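Local coordinates for BauA (Acinetobacter baumannii, PDB 6H7F), which probably takes up the ferric siderophore acinetobactin across the bacterial outer membrane as a TonB-dependent receptor, at residues Gly95-Trp100 against Asn218-Glu223; Val254-Asn259 against Pro685-Leu690; Glu284-Gly289 against Thr312-Tyr317. All coordinates share one frame; numbering follows the deposited sequence. Where two conformers were deposited one is given.

Contact 1: residues Gly95-Trp100 against Asn218-Glu223; sequences GASGGW and NDQSKE. With FV8 ((4~{S},5~{R})-2-[2,3-bis(oxidanyl)phenyl]-~{N}-[2-(1~{H}-imidazol-4-yl)ethyl]-5-methyl-~{N}-oxidanyl-4,5-dihydro-1,3-oxazole-4-carboxamide), chain E.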
loop_
_atom_site.group_PDB
_atom_site.type_symbol
_atom_site.label_atom_id
_atom_site.label_comp_id
_atom_site.label_asym_id
_atom_site.label_seq_id
_atom_site.Cartn_x
_atom_site.Cartn_y
_atom_site.Cartn_z
ATOM N N GLY A 95 -1.513 -19.719 -8.588
ATOM C CA GLY A 95 -1.525 -18.251 -8.673
ATOM C C GLY A 95 -0.131 -17.639 -8.628
ATOM O O GLY A 95 0.015 -16.458 -8.358
ATOM N N ALA A 96 0.902 -18.438 -8.921
ATOM C CA ALA A 96 2.272 -17.930 -8.919
ATOM C C ALA A 96 2.490 -17.026 -10.143
ATOM O O ALA A 96 1.866 -17.216 -11.178
ATOM C CB ALA A 96 3.257 -19.077 -8.898
ATOM N N SER A 97 3.402 -16.057 -9.998
ATOM C CA SER A 97 3.820 -15.176 -11.070
ATOM C C SER A 97 5.105 -15.709 -11.726
ATOM O O SER A 97 6.120 -15.969 -11.046
ATOM C CB SER A 97 4.018 -13.765 -10.548
ATOM O OG SER A 97 4.839 -13.012 -11.420
ATOM N N GLY A 98 5.080 -15.802 -13.059
ATOM C CA GLY A 98 6.297 -16.057 -13.840
ATOM C C GLY A 98 6.780 -17.495 -13.695
ATOM O O GLY A 98 7.970 -17.765 -13.679
ATOM N N GLY A 99 5.834 -18.429 -13.605
ATOM C CA GLY A 99 6.135 -19.864 -13.709
ATOM C C GLY A 99 6.581 -20.235 -15.116
ATOM O O GLY A 99 6.491 -19.421 -16.029
ATOM N N TRP A 100 7.069 -21.471 -15.283
ATOM C CA TRP A 100 7.500 -21.946 -16.587
ATOM C C TRP A 100 6.280 -22.377 -17.426
ATOM O O TRP A 100 6.419 -22.618 -18.618
ATOM C CB TRP A 100 8.545 -23.066 -16.462
ATOM C CG TRP A 100 8.156 -24.156 -15.523
ATOM C CD1 TRP A 100 8.412 -24.213 -14.184
ATOM C CD2 TRP A 100 7.427 -25.346 -15.844
ATOM N NE1 TRP A 100 7.909 -25.366 -13.654
ATOM C CE2 TRP A 100 7.275 -26.071 -14.641
ATOM C CE3 TRP A 100 6.868 -25.859 -17.016
ATOM C CZ2 TRP A 100 6.609 -27.296 -14.585
ATOM C CZ3 TRP A 100 6.186 -27.061 -16.956
ATOM C CH2 TRP A 100 6.054 -27.761 -15.757
ATOM N N ASN A 218 10.522 -9.737 -7.239
ATOM C CA ASN A 218 11.923 -9.301 -7.234
ATOM C C ASN A 218 12.705 -10.120 -8.267
ATOM O O ASN A 218 12.624 -11.375 -8.286
ATOM C CB ASN A 218 12.596 -9.477 -5.870
ATOM C CG ASN A 218 11.952 -8.681 -4.758
ATOM O OD1 ASN A 218 11.916 -9.137 -3.621
ATOM N ND2 ASN A 218 11.493 -7.480 -5.062
ATOM N N ASP A 219 13.436 -9.413 -9.124
ATOM C CA ASP A 219 14.444 -9.984 -10.017
ATOM C C ASP A 219 13.793 -10.834 -11.117
ATOM O O ASP A 219 14.454 -11.658 -11.717
ATOM C CB ASP A 219 15.452 -10.807 -9.217
ATOM C CG ASP A 219 16.377 -9.920 -8.417
ATOM O OD1 ASP A 219 16.742 -8.850 -8.946
ATOM O OD2 ASP A 219 16.699 -10.293 -7.274
ATOM N N GLN A 220 12.502 -10.617 -11.354
ATOM C CA GLN A 220 11.779 -11.283 -12.388
ATOM C C GLN A 220 11.401 -10.257 -13.466
ATOM O O GLN A 220 10.855 -9.193 -13.148
ATOM C CB GLN A 220 10.537 -11.934 -11.789
ATOM C CG GLN A 220 9.734 -12.762 -12.779
ATOM C CD GLN A 220 8.567 -13.434 -12.099
ATOM O OE1 GLN A 220 7.492 -12.838 -11.949
ATOM N NE2 GLN A 220 8.779 -14.675 -11.662
ATOM N N SER A 221 11.693 -10.577 -14.733
ATOM C CA SER A 221 11.178 -9.788 -15.846
ATOM C C SER A 221 10.416 -10.687 -16.822
ATOM O O SER A 221 10.705 -11.866 -16.945
ATOM C CB SER A 221 12.282 -9.028 -16.531
ATOM O OG SER A 221 13.244 -9.926 -17.018
ATOM N N LYS A 222 9.437 -10.095 -17.505
ATOM C CA LYS A 222 8.553 -10.802 -18.412
ATOM C C LYS A 222 8.546 -10.106 -19.774
ATOM O O LYS A 222 8.240 -8.923 -19.865
ATOM C CB LYS A 222 7.129 -10.821 -17.861
ATOM C CG LYS A 222 6.939 -11.692 -16.635
ATOM C CD LYS A 222 5.557 -11.567 -16.061
ATOM C CE LYS A 222 5.418 -12.265 -14.733
ATOM N NZ LYS A 222 4.092 -11.997 -14.131
ATOM N N GLU A 223 8.874 -10.875 -20.815
ATOM C CA GLU A 223 8.761 -10.473 -22.201
ATOM C C GLU A 223 7.718 -11.358 -22.901
ATOM O O GLU A 223 7.704 -12.590 -22.763
ATOM C CB GLU A 223 10.129 -10.570 -22.875
ATOM C CG GLU A 223 10.121 -10.142 -24.333
ATOM C CD GLU A 223 11.477 -10.217 -25.012
ATOM O OE1 GLU A 223 12.364 -10.953 -24.507
ATOM O OE2 GLU A 223 11.650 -9.535 -26.036
HETATM C CAJ FV8 E . 9.105 -31.055 -19.678
HETATM N NAN FV8 E . 9.884 -32.086 -19.983
HETATM C CAI FV8 E . 10.666 -32.341 -18.885
HETATM N NAO FV8 E . 10.366 -31.463 -17.870
HETATM C CAT FV8 E . 9.399 -30.696 -18.388
HETATM C CAK FV8 E . 8.703 -29.558 -17.671
HETATM C CAL FV8 E . 9.656 -28.364 -17.503
HETATM N NAY FV8 E . 10.794 -28.788 -16.694
HETATM O OAE FV8 E . 10.595 -29.763 -15.751
HETATM C C FV8 E . 11.987 -28.243 -16.813
HETATM O O FV8 E . 12.214 -27.322 -17.647
HETATM C CA FV8 E . 12.955 -28.857 -15.976
HETATM N N FV8 E . 13.062 -30.312 -16.317
HETATM C CB FV8 E . 14.364 -28.344 -16.197
HETATM C CG2 FV8 E . 15.049 -27.915 -14.876
HETATM O OG1 FV8 E . 15.117 -29.463 -16.679
HETATM C CAR FV8 E . 14.334 -30.580 -16.675
HETATM C CAV FV8 E . 14.788 -31.772 -17.132
HETATM C CAH FV8 E . 16.106 -31.867 -17.594
HETATM C CAF FV8 E . 16.614 -33.082 -18.086
HETATM C CAG FV8 E . 15.790 -34.221 -18.152
HETATM C CAS FV8 E . 14.468 -34.120 -17.710
HETATM O OAC FV8 E . 13.594 -35.172 -17.726
HETATM C CAU FV8 E . 13.992 -32.896 -17.225
HETATM O OAD FV8 E . 12.723 -32.819 -16.786
HETATM O O HOH W 1 2.850 -14.888 -14.363
#
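Three hydrogen bonds from two long side chains hold Ser97, although the two segments bury little surface against each other. Its OG gives its proton to Gln220 OE1 at 2.7 Å, in the plane of that carbonyl, and accepts a bond from Lys222 NZ at 3.0 Å. Gln220 NE2 meets the backbone Ser97 O at 3.0 Å. That donor sits above the peptide carbonyl plane, 45° out of it, while Ser97 O lies close to the amide plane of Gln220. Both ends of one amide are thus used on one serine, which fixes the amide flip. Gln220 reaches this far because it is stretched out, with CG anti to the backbone N (chi1 -176°). This is a plug-to-barrel contact of a TonB-dependent receptor: a loop of the plug domain meets the start of barrel strand 221-234. Gly98 lies against the amide, with CA 3.6 Å from Gln220 NE2. A water accepts from Gly98 N and, at 3.2 Å, from Lys222 NZ. Gln220 NE2 has a second acceptor in Gly253 O. One face of the Trp100 ring carries the ethylene linker of the siderophore ligand FV8, with Trp100 CZ3 3.6 Å from FV8 CAK.

Contact 2: residues Val254-Asn259 against Pro685-Leu690; sequences VTRGVN and PQLTNL. With OPZ (~{N}-[(4~{S},5~{R})-2-[2-(1~{H}-imidazol-4-yl)ethyl]-5-methyl-3-oxidanylidene-1,2-oxazolidin-4-yl]-2,3-bis(oxidanyl)benzamide), chain G; OPV (~{N}-[(4~{S},5~{S})-2-[2-(1~{H}-imidazol-4-yl)ethyl]-5-methyl-3-oxidanylidene-1,2-oxazolidin-4-yl]-2,3-bis(oxidanyl)benzamide), chain F; EDO (1,2-ethanediol), chain O.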
loop_
_atom_site.group_PDB
_atom_site.type_symbol
_atom_site.label_atom_id
_atom_site.label_comp_id
_atom_site.label_asym_id
_atom_site.label_seq_id
_atom_site.Cartn_x
_atom_site.Cartn_y
_atom_site.Cartn_z
ATOM N N VAL A 254 12.472 -16.952 -13.498
ATOM C CA VAL A 254 11.324 -17.874 -13.544
ATOM C C VAL A 254 11.163 -18.530 -12.166
ATOM O O VAL A 254 12.147 -18.791 -11.471
ATOM C CB VAL A 254 11.540 -18.930 -14.646
ATOM C CG1 VAL A 254 12.796 -19.749 -14.387
ATOM C CG2 VAL A 254 10.324 -19.830 -14.826
ATOM N N THR A 255 9.920 -18.797 -11.777
ATOM C CA THR A 255 9.635 -19.440 -10.492
ATOM C C THR A 255 9.369 -20.934 -10.714
ATOM O O THR A 255 8.520 -21.332 -11.545
ATOM C CB THR A 255 8.512 -18.713 -9.735
ATOM O OG1 THR A 255 8.301 -19.371 -8.489
ATOM C CG2 THR A 255 7.207 -18.680 -10.478
ATOM N N ARG A 256 10.134 -21.761 -9.990
ATOM C CA ARG A 256 10.123 -23.225 -10.158
ATOM C C ARG A 256 9.504 -23.897 -8.926
ATOM O O ARG A 256 8.969 -24.991 -9.015
ATOM C CB ARG A 256 11.541 -23.734 -10.381
ATOM C CG ARG A 256 11.657 -25.252 -10.395
ATOM C CD ARG A 256 11.017 -25.927 -11.609
ATOM N NE ARG A 256 11.316 -27.354 -11.607
ATOM C CZ ARG A 256 11.113 -28.180 -12.626
ATOM N NH1 ARG A 256 10.421 -27.770 -13.678
ATOM N NH2 ARG A 256 11.610 -29.411 -12.588
ATOM N N GLY A 257 9.598 -23.221 -7.774
ATOM C CA GLY A 257 9.006 -23.682 -6.534
ATOM C C GLY A 257 9.959 -24.566 -5.755
ATOM O O GLY A 257 11.106 -24.771 -6.163
ATOM N N VAL A 258 9.481 -25.092 -4.629
ATOM C CA VAL A 258 10.357 -25.673 -3.622
ATOM C C VAL A 258 9.667 -26.877 -2.995
ATOM O O VAL A 258 8.436 -26.940 -2.928
ATOM C CB VAL A 258 10.751 -24.638 -2.549
ATOM C CG1 VAL A 258 11.410 -23.407 -3.152
ATOM C CG2 VAL A 258 9.569 -24.229 -1.704
ATOM N N ASN A 259 10.482 -27.811 -2.518
ATOM C CA ASN A 259 10.022 -29.069 -1.911
ATOM C C ASN A 259 10.221 -29.012 -0.392
ATOM O O ASN A 259 11.140 -28.354 0.110
ATOM C CB ASN A 259 10.764 -30.273 -2.492
ATOM C CG ASN A 259 10.408 -30.527 -3.943
ATOM O OD1 ASN A 259 9.326 -30.147 -4.390
ATOM N ND2 ASN A 259 11.317 -31.147 -4.687
ATOM N N PRO A 685 2.408 -25.832 -7.049
ATOM C CA PRO A 685 2.581 -25.834 -8.497
ATOM C C PRO A 685 2.778 -27.257 -9.058
ATOM O O PRO A 685 2.688 -28.242 -8.311
ATOM C CB PRO A 685 3.871 -25.017 -8.626
ATOM C CG PRO A 685 4.700 -25.496 -7.458
ATOM C CD PRO A 685 3.691 -25.708 -6.340
ATOM N N GLN A 686 3.114 -27.339 -10.345
ATOM C CA GLN A 686 3.519 -28.579 -10.981
ATOM C C GLN A 686 4.949 -28.937 -10.539
ATOM O O GLN A 686 5.815 -28.062 -10.436
ATOM C CB GLN A 686 3.383 -28.438 -12.498
ATOM C CG GLN A 686 1.933 -28.394 -12.978
ATOM C CD GLN A 686 1.820 -28.356 -14.488
ATOM O OE1 GLN A 686 2.641 -28.926 -15.200
ATOM N NE2 GLN A 686 0.805 -27.672 -14.997
ATOM N N LEU A 687 5.148 -30.224 -10.213
ATOM C CA LEU A 687 6.475 -30.903 -10.136
ATOM C C LEU A 687 7.161 -30.639 -8.780
ATOM O O LEU A 687 7.814 -31.523 -8.254
ATOM C CB LEU A 687 7.354 -30.465 -11.313
ATOM C CG LEU A 687 6.787 -30.801 -12.697
ATOM C CD1 LEU A 687 7.805 -30.527 -13.787
ATOM C CD2 LEU A 687 6.315 -32.267 -12.759
ATOM N N THR A 688 6.997 -29.430 -8.224
ATOM C CA THR A 688 7.466 -29.128 -6.872
ATOM C C THR A 688 6.266 -28.956 -5.928
ATOM O O THR A 688 5.124 -28.763 -6.377
ATOM C CB THR A 688 8.388 -27.902 -6.872
ATOM O OG1 THR A 688 7.698 -26.782 -7.427
ATOM C CG2 THR A 688 9.666 -28.127 -7.653
ATOM N N ASN A 689 6.548 -29.009 -4.621
ATOM C CA ASN A 689 5.522 -29.045 -3.569
ATOM C C ASN A 689 4.850 -27.668 -3.394
ATOM O O ASN A 689 3.647 -27.606 -3.171
ATOM C CB ASN A 689 6.115 -29.477 -2.230
ATOM C CG ASN A 689 6.700 -30.872 -2.237
ATOM O OD1 ASN A 689 7.601 -31.159 -1.442
ATOM N ND2 ASN A 689 6.145 -31.758 -3.066
ATOM N N LEU A 690 5.636 -26.583 -3.439
ATOM C CA LEU A 690 5.169 -25.228 -2.994
ATOM C C LEU A 690 5.712 -24.146 -3.922
ATOM O O LEU A 690 6.836 -24.218 -4.389
ATOM C CB LEU A 690 5.643 -24.927 -1.567
ATOM C CG LEU A 690 5.178 -25.876 -0.461
ATOM C CD1 LEU A 690 5.801 -25.478 0.870
ATOM C CD2 LEU A 690 3.672 -25.879 -0.331
HETATM C CAJ OPZ G . 5.568 -37.393 -19.192
HETATM N NAM OPZ G . 6.236 -38.487 -18.806
HETATM C CAI OPZ G . 7.176 -38.741 -19.723
HETATM N NAO OPZ G . 7.098 -37.805 -20.680
HETATM C CAT OPZ G . 6.108 -36.981 -20.342
HETATM C CAK OPZ G . 5.654 -35.738 -21.163
HETATM C CAL OPZ G . 6.385 -34.468 -20.678
HETATM N NAY OPZ G . 6.437 -34.442 -19.180
HETATM C C OPZ G . 7.453 -34.754 -18.362
HETATM O O OPZ G . 8.562 -35.142 -18.734
HETATM O OG1 OPZ G . 5.228 -34.071 -18.280
HETATM C CB OPZ G . 5.839 -33.741 -17.043
HETATM C CG2 OPZ G . 6.269 -32.271 -17.075
HETATM C CA OPZ G . 7.047 -34.687 -17.022
HETATM N N OPZ G . 8.101 -34.211 -16.103
HETATM C CAQ OPZ G . 8.225 -34.777 -14.896
HETATM O OAB OPZ G . 7.427 -35.608 -14.486
HETATM C CAV OPZ G . 9.200 -34.251 -14.045
HETATM C CAH OPZ G . 9.290 -34.682 -12.711
HETATM C CAF OPZ G . 10.244 -34.133 -11.849
HETATM C CAG OPZ G . 11.107 -33.127 -12.311
HETATM C CAS OPZ G . 10.998 -32.700 -13.633
HETATM O OAD OPZ G . 11.784 -31.760 -14.185
HETATM C CAU OPZ G . 10.058 -33.258 -14.473
HETATM O OAE OPZ G . 9.996 -32.819 -15.756
HETATM C CAJ OPV F . 6.298 -38.231 -18.621
HETATM N NAM OPV F . 7.007 -39.358 -18.696
HETATM C CAI OPV F . 7.648 -39.372 -19.869
HETATM N NAO OPV F . 7.340 -38.251 -20.528
HETATM C CAT OPV F . 6.515 -37.560 -19.749
HETATM C CAK OPV F . 5.891 -36.192 -20.106
HETATM C CAL OPV F . 6.738 -35.043 -19.528
HETATM N NAY OPV F . 6.507 -34.846 -18.051
HETATM C C OPV F . 7.045 -35.584 -17.081
HETATM O O OPV F . 7.821 -36.520 -17.271
HETATM O OG1 OPV F . 5.612 -33.755 -17.384
HETATM C CB OPV F . 5.510 -34.172 -16.010
HETATM C CG2 OPV F . 4.173 -34.875 -15.752
HETATM C CA OPV F . 6.694 -35.132 -15.815
HETATM N N OPV F . 7.855 -34.425 -15.219
HETATM C CAQ OPV F . 8.425 -34.901 -14.106
HETATM O OAB OPV F . 7.946 -35.851 -13.497
HETATM C CAV OPV F . 9.478 -34.183 -13.527
HETATM C CAH OPV F . 9.738 -34.455 -12.174
HETATM C CAF OPV F . 10.750 -33.780 -11.481
HETATM C CAG OPV F . 11.524 -32.814 -12.140
HETATM C CAS OPV F . 11.262 -32.543 -13.481
HETATM O OAD OPV F . 11.950 -31.651 -14.210
HETATM C CAU OPV F . 10.265 -33.205 -14.165
HETATM O OAE OPV F . 10.107 -32.867 -15.486
HETATM C C1 EDO O . 6.703 -34.944 1.892
HETATM O O1 EDO O . 5.362 -35.336 2.158
HETATM C C2 EDO O . 6.749 -34.514 0.449
HETATM O O2 EDO O . 5.932 -33.346 0.279
HETATM O O HOH W 2 7.140 -25.591 -10.817
HETATM O O HOH W 3 10.601 -31.807 -7.697
#
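Thr688 turns OG1 between its backbone N and carbonyl carbon (chi1 58°), which aims the hydroxyl at Arg256 O. The bond is 2.7 Å long and uses a lone pair in the carbonyl plane. A bend at chi2 (69°) carries the Arg256 guanidinium past Leu687, whose CD1 is 3.8 Å from Arg256 NH1. Asn259 OD1 accepts from Asn689 N at 3.0 Å. A loop ending in the short strand 258-259 meets the loop 685-690 beside the binding site of a TonB-dependent barrel, through a single antiparallel bridge. Val258 N bonds Leu690 O, and Leu690 N returns to Val258 O. Asn689 and Leu690 both face Val258, a classic beta bulge. Water links Asn259 ND2 to Leu687 O. Arg256 NH2 donates in the guanidinium plane to the catechol oxygen OAD of OPZ or of OPV, 2.8 Å in each case. Arg256 NE is held by Ser321 O, and its NH1 bonds FV8 OAE. Leu687 CD1 packs on the same catechol, 3.6 Å from OPZ CAU.

Contact 3: residues Glu284-Gly289 against Thr312-Tyr317; sequences ETKDKG and TTEYKY. With FV8 ((4~{S},5~{R})-2-[2,3-bis(oxidanyl)phenyl]-~{N}-[2-(1~{H}-imidazol-4-yl)ethyl]-5-methyl-~{N}-oxidanyl-4,5-dihydro-1,3-oxazole-4-carboxamide), chain E; C8E ((hydroxyethyloxy)tri(ethyloxy)octane), chain H.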
loop_
_atom_site.group_PDB
_atom_site.type_symbol
_atom_site.label_atom_id
_atom_site.label_comp_id
_atom_site.label_asym_id
_atom_site.label_seq_id
_atom_site.Cartn_x
_atom_site.Cartn_y
_atom_site.Cartn_z
ATOM N N GLU A 284 12.154 -19.674 -21.806
ATOM C CA GLU A 284 11.687 -19.087 -23.055
ATOM C C GLU A 284 10.969 -20.158 -23.888
ATOM O O GLU A 284 11.461 -21.280 -24.036
ATOM C CB GLU A 284 12.865 -18.524 -23.833
ATOM C CG GLU A 284 12.456 -17.696 -25.026
ATOM C CD GLU A 284 13.639 -17.237 -25.852
ATOM O OE1 GLU A 284 14.168 -18.081 -26.626
ATOM O OE2 GLU A 284 14.063 -16.051 -25.678
ATOM N N THR A 285 9.799 -19.792 -24.414
ATOM C CA THR A 285 9.046 -20.613 -25.340
ATOM C C THR A 285 8.710 -19.776 -26.577
ATOM O O THR A 285 8.134 -18.692 -26.460
ATOM C CB THR A 285 7.785 -21.188 -24.680
ATOM O OG1 THR A 285 8.157 -21.803 -23.449
ATOM C CG2 THR A 285 7.082 -22.210 -25.543
ATOM N N LYS A 286 9.108 -20.280 -27.751
ATOM C CA LYS A 286 8.648 -19.750 -29.048
ATOM C C LYS A 286 7.614 -20.716 -29.632
ATOM O O LYS A 286 7.874 -21.915 -29.760
ATOM C CB LYS A 286 9.820 -19.592 -30.019
ATOM C CG LYS A 286 10.821 -18.502 -29.673
ATOM C CD LYS A 286 12.132 -18.627 -30.423
ATOM C CE LYS A 286 13.147 -17.585 -30.005
ATOM N NZ LYS A 286 14.200 -17.406 -31.034
ATOM N N ASP A 287 6.440 -20.185 -29.957
ATOM C CA ASP A 287 5.352 -20.950 -30.502
ATOM C C ASP A 287 4.906 -20.280 -31.802
ATOM O O ASP A 287 4.693 -19.067 -31.833
ATOM C CB ASP A 287 4.179 -21.055 -29.518
ATOM C CG ASP A 287 4.448 -21.977 -28.340
ATOM O OD1 ASP A 287 4.257 -23.213 -28.498
ATOM O OD2 ASP A 287 4.841 -21.458 -27.272
ATOM N N LYS A 288 4.788 -21.103 -32.853
ATOM C CA LYS A 288 4.262 -20.726 -34.165
ATOM C C LYS A 288 3.192 -21.737 -34.555
ATOM O O LYS A 288 3.411 -22.944 -34.436
ATOM C CB LYS A 288 5.377 -20.740 -35.211
ATOM C CG LYS A 288 6.399 -19.619 -35.083
ATOM C CD LYS A 288 7.769 -19.966 -35.619
ATOM C CE LYS A 288 8.781 -18.865 -35.387
ATOM N NZ LYS A 288 10.018 -19.087 -36.170
ATOM N N GLY A 289 2.040 -21.239 -34.994
ATOM C CA GLY A 289 0.941 -22.100 -35.406
ATOM C C GLY A 289 0.144 -21.508 -36.565
ATOM O O GLY A 289 0.076 -20.271 -36.758
ATOM N N THR A 312 4.787 -25.382 -34.068
ATOM C CA THR A 312 6.071 -25.733 -33.523
ATOM C C THR A 312 6.226 -25.023 -32.178
ATOM O O THR A 312 5.739 -23.908 -31.985
ATOM C CB THR A 312 7.218 -25.367 -34.483
ATOM O OG1 THR A 312 7.166 -23.956 -34.722
ATOM C CG2 THR A 312 7.137 -26.114 -35.797
ATOM N N THR A 313 6.911 -25.705 -31.266
ATOM C CA THR A 313 7.270 -25.210 -29.980
ATOM C C THR A 313 8.775 -25.390 -29.811
ATOM O O THR A 313 9.289 -26.491 -30.047
ATOM C CB THR A 313 6.491 -25.951 -28.888
ATOM O OG1 THR A 313 5.116 -25.594 -29.009
ATOM C CG2 THR A 313 6.978 -25.636 -27.491
ATOM N N GLU A 314 9.460 -24.312 -29.415
ATOM C CA GLU A 314 10.826 -24.376 -28.873
ATOM C C GLU A 314 10.814 -23.881 -27.422
ATOM O O GLU A 314 10.523 -22.717 -27.165
ATOM C CB GLU A 314 11.791 -23.546 -29.719
ATOM C CG GLU A 314 11.790 -23.920 -31.196
ATOM C CD GLU A 314 12.557 -22.967 -32.112
ATOM O OE1 GLU A 314 13.252 -22.067 -31.603
ATOM O OE2 GLU A 314 12.445 -23.120 -33.328
ATOM N N TYR A 315 11.092 -24.800 -26.495
ATOM C CA TYR A 315 11.193 -24.539 -25.057
ATOM C C TYR A 315 12.656 -24.612 -24.627
ATOM O O TYR A 315 13.381 -25.555 -25.004
ATOM C CB TYR A 315 10.410 -25.581 -24.259
ATOM C CG TYR A 315 10.503 -25.479 -22.753
ATOM C CD1 TYR A 315 9.589 -24.742 -22.025
ATOM C CD2 TYR A 315 11.474 -26.170 -22.047
ATOM C CE1 TYR A 315 9.645 -24.671 -20.642
ATOM C CE2 TYR A 315 11.530 -26.134 -20.669
ATOM C CZ TYR A 315 10.613 -25.376 -19.960
ATOM O OH TYR A 315 10.675 -25.322 -18.598
ATOM N N LYS A 316 13.065 -23.627 -23.824
ATOM C CA LYS A 316 14.402 -23.605 -23.203
ATOM C C LYS A 316 14.287 -23.129 -21.755
ATOM O O LYS A 316 13.628 -22.118 -21.475
ATOM C CB LYS A 316 15.338 -22.688 -23.989
ATOM C CG LYS A 316 15.704 -23.172 -25.387
ATOM C CD LYS A 316 16.329 -22.070 -26.248
ATOM C CE LYS A 316 17.181 -22.583 -27.388
ATOM N NZ LYS A 316 16.467 -23.604 -28.186
ATOM N N TYR A 317 14.942 -23.858 -20.850
ATOM C CA TYR A 317 14.932 -23.549 -19.423
ATOM C C TYR A 317 16.335 -23.746 -18.859
ATOM O O TYR A 317 16.953 -24.800 -19.043
ATOM C CB TYR A 317 13.921 -24.424 -18.675
ATOM C CG TYR A 317 13.845 -24.189 -17.182
ATOM C CD1 TYR A 317 14.832 -24.637 -16.322
ATOM C CD2 TYR A 317 12.748 -23.574 -16.619
ATOM C CE1 TYR A 317 14.748 -24.443 -14.948
ATOM C CE2 TYR A 317 12.642 -23.373 -15.252
ATOM C CZ TYR A 317 13.644 -23.807 -14.403
ATOM O OH TYR A 317 13.518 -23.604 -13.046
HETATM C CAJ FV8 E . 9.105 -31.055 -19.678
HETATM N NAN FV8 E . 9.884 -32.086 -19.983
HETATM C CAI FV8 E . 10.666 -32.341 -18.885
HETATM N NAO FV8 E . 10.366 -31.463 -17.870
HETATM C CAT FV8 E . 9.399 -30.696 -18.388
HETATM C CAK FV8 E . 8.703 -29.558 -17.671
HETATM C CAL FV8 E . 9.656 -28.364 -17.503
HETATM N NAY FV8 E . 10.794 -28.788 -16.694
HETATM O OAE FV8 E . 10.595 -29.763 -15.751
HETATM C C FV8 E . 11.987 -28.243 -16.813
HETATM O O FV8 E . 12.214 -27.322 -17.647
HETATM C CA FV8 E . 12.955 -28.857 -15.976
HETATM N N FV8 E . 13.062 -30.312 -16.317
HETATM C CB FV8 E . 14.364 -28.344 -16.197
HETATM C CG2 FV8 E . 15.049 -27.915 -14.876
HETATM O OG1 FV8 E . 15.117 -29.463 -16.679
HETATM C CAR FV8 E . 14.334 -30.580 -16.675
HETATM C CAV FV8 E . 14.788 -31.772 -17.132
HETATM C CAH FV8 E . 16.106 -31.867 -17.594
HETATM C CAF FV8 E . 16.614 -33.082 -18.086
HETATM C CAG FV8 E . 15.790 -34.221 -18.152
HETATM C CAS FV8 E . 14.468 -34.120 -17.710
HETATM O OAC FV8 E . 13.594 -35.172 -17.726
HETATM C CAU FV8 E . 13.992 -32.896 -17.225
HETATM O OAD FV8 E . 12.723 -32.819 -16.786
HETATM C C1 C8E H . 1.841 -14.703 -38.877
HETATM C C2 C8E H . 3.058 -15.525 -38.527
HETATM C C3 C8E H . 3.188 -16.738 -39.451
HETATM C C4 C8E H . 3.850 -17.956 -38.778
HETATM C C5 C8E H . 3.123 -19.262 -39.124
HETATM C C6 C8E H . 4.060 -20.478 -39.082
HETATM C C7 C8E H . 3.311 -21.819 -39.249
HETATM C C8 C8E H . 3.903 -22.924 -38.352
HETATM O O9 C8E H . 4.094 -24.132 -39.090
HETATM C C10 C8E H . 5.217 -24.924 -38.659
HETATM C C11 C8E H . 5.966 -25.611 -39.817
HETATM O O HOH W 4 12.896 -20.896 -27.109
HETATM O O HOH W 5 8.557 -22.605 -32.666
#
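The Tyr315 ring meets Thr285 OG1, in the Thr285 conformer given, obliquely across the strands, and takes the siderophore ligand FV8 at its edge. There the FV8 carbonyl oxygen O lies in the ring plane and accepts from Tyr315 OH at 2.7 Å. Tyr317 meets the same ligand differently, with the FV8 carbonyl carbon C over one face of its ring. Tyr317 CE1 is 3.5 Å from the FV8 methyl CG2. The rings of Phe341 and Tyr128 also touch Tyr315. The two segments are neighbouring antiparallel strands of the outer-membrane beta-barrel, in the hairpin 282-297 and 302-318. Three hydrogen-bonded pairs, Glu284 with Lys316, Lys286 with Glu314 and Lys288 with Thr312, are each closed by two backbone bonds. CA-H...O contacts fill in between them, as from Thr285 CA to Glu314 O. Thr285, Asp287, Thr313 and Tyr315 share one face of this ladder, where Asp287 and Thr313 reach plug residues Pro126 and Phe127. The other face carries Thr312 and the charged chains Glu284, Lys286, Lys288, Glu314 and Lys316. Lys286 CD lies 3.8 Å from Glu314 OE1, but Lys286 NZ stays 4.8 Å from that oxygen, so any attraction between the opposite charges probably acts at a distance. Glu284 OE2 bonds His250 ND1 on the next strand. At the Thr312 end of the ladder, Thr312 CG2 touches the detergent C8E. Asp287 OD1 also takes a bond from the plug's Phe127 N, and Thr313 OG1 donates to Asp287 OD1 at 2.6 Å, nearly in line with the CG-OD1 bond of Asp287.

Overall arrangement
Contact 2 is buried, while contacts 1 and 3 are partly buried. Contact 3 is regular barrel wall, built on paired backbone bonds, with one face turned to the plug and the other lined with mostly charged chains. Contact 1 joins plug loop to barrel through side chains around one serine. Contact 2 joins a short strand and the loop before it to another loop, with a single bridge, side-chain bonds and waters. They meet one another: Gly98 O probably bonds Thr255 N, 2.9 Å away, and Tyr317 packs on Val254 and Arg256. Trp100, Arg256 and Tyr315, one from each contact, reach FV8 by ring face, guanidinium and phenol respectively. Contact 3 is nested in the chain loop closed by contact 2.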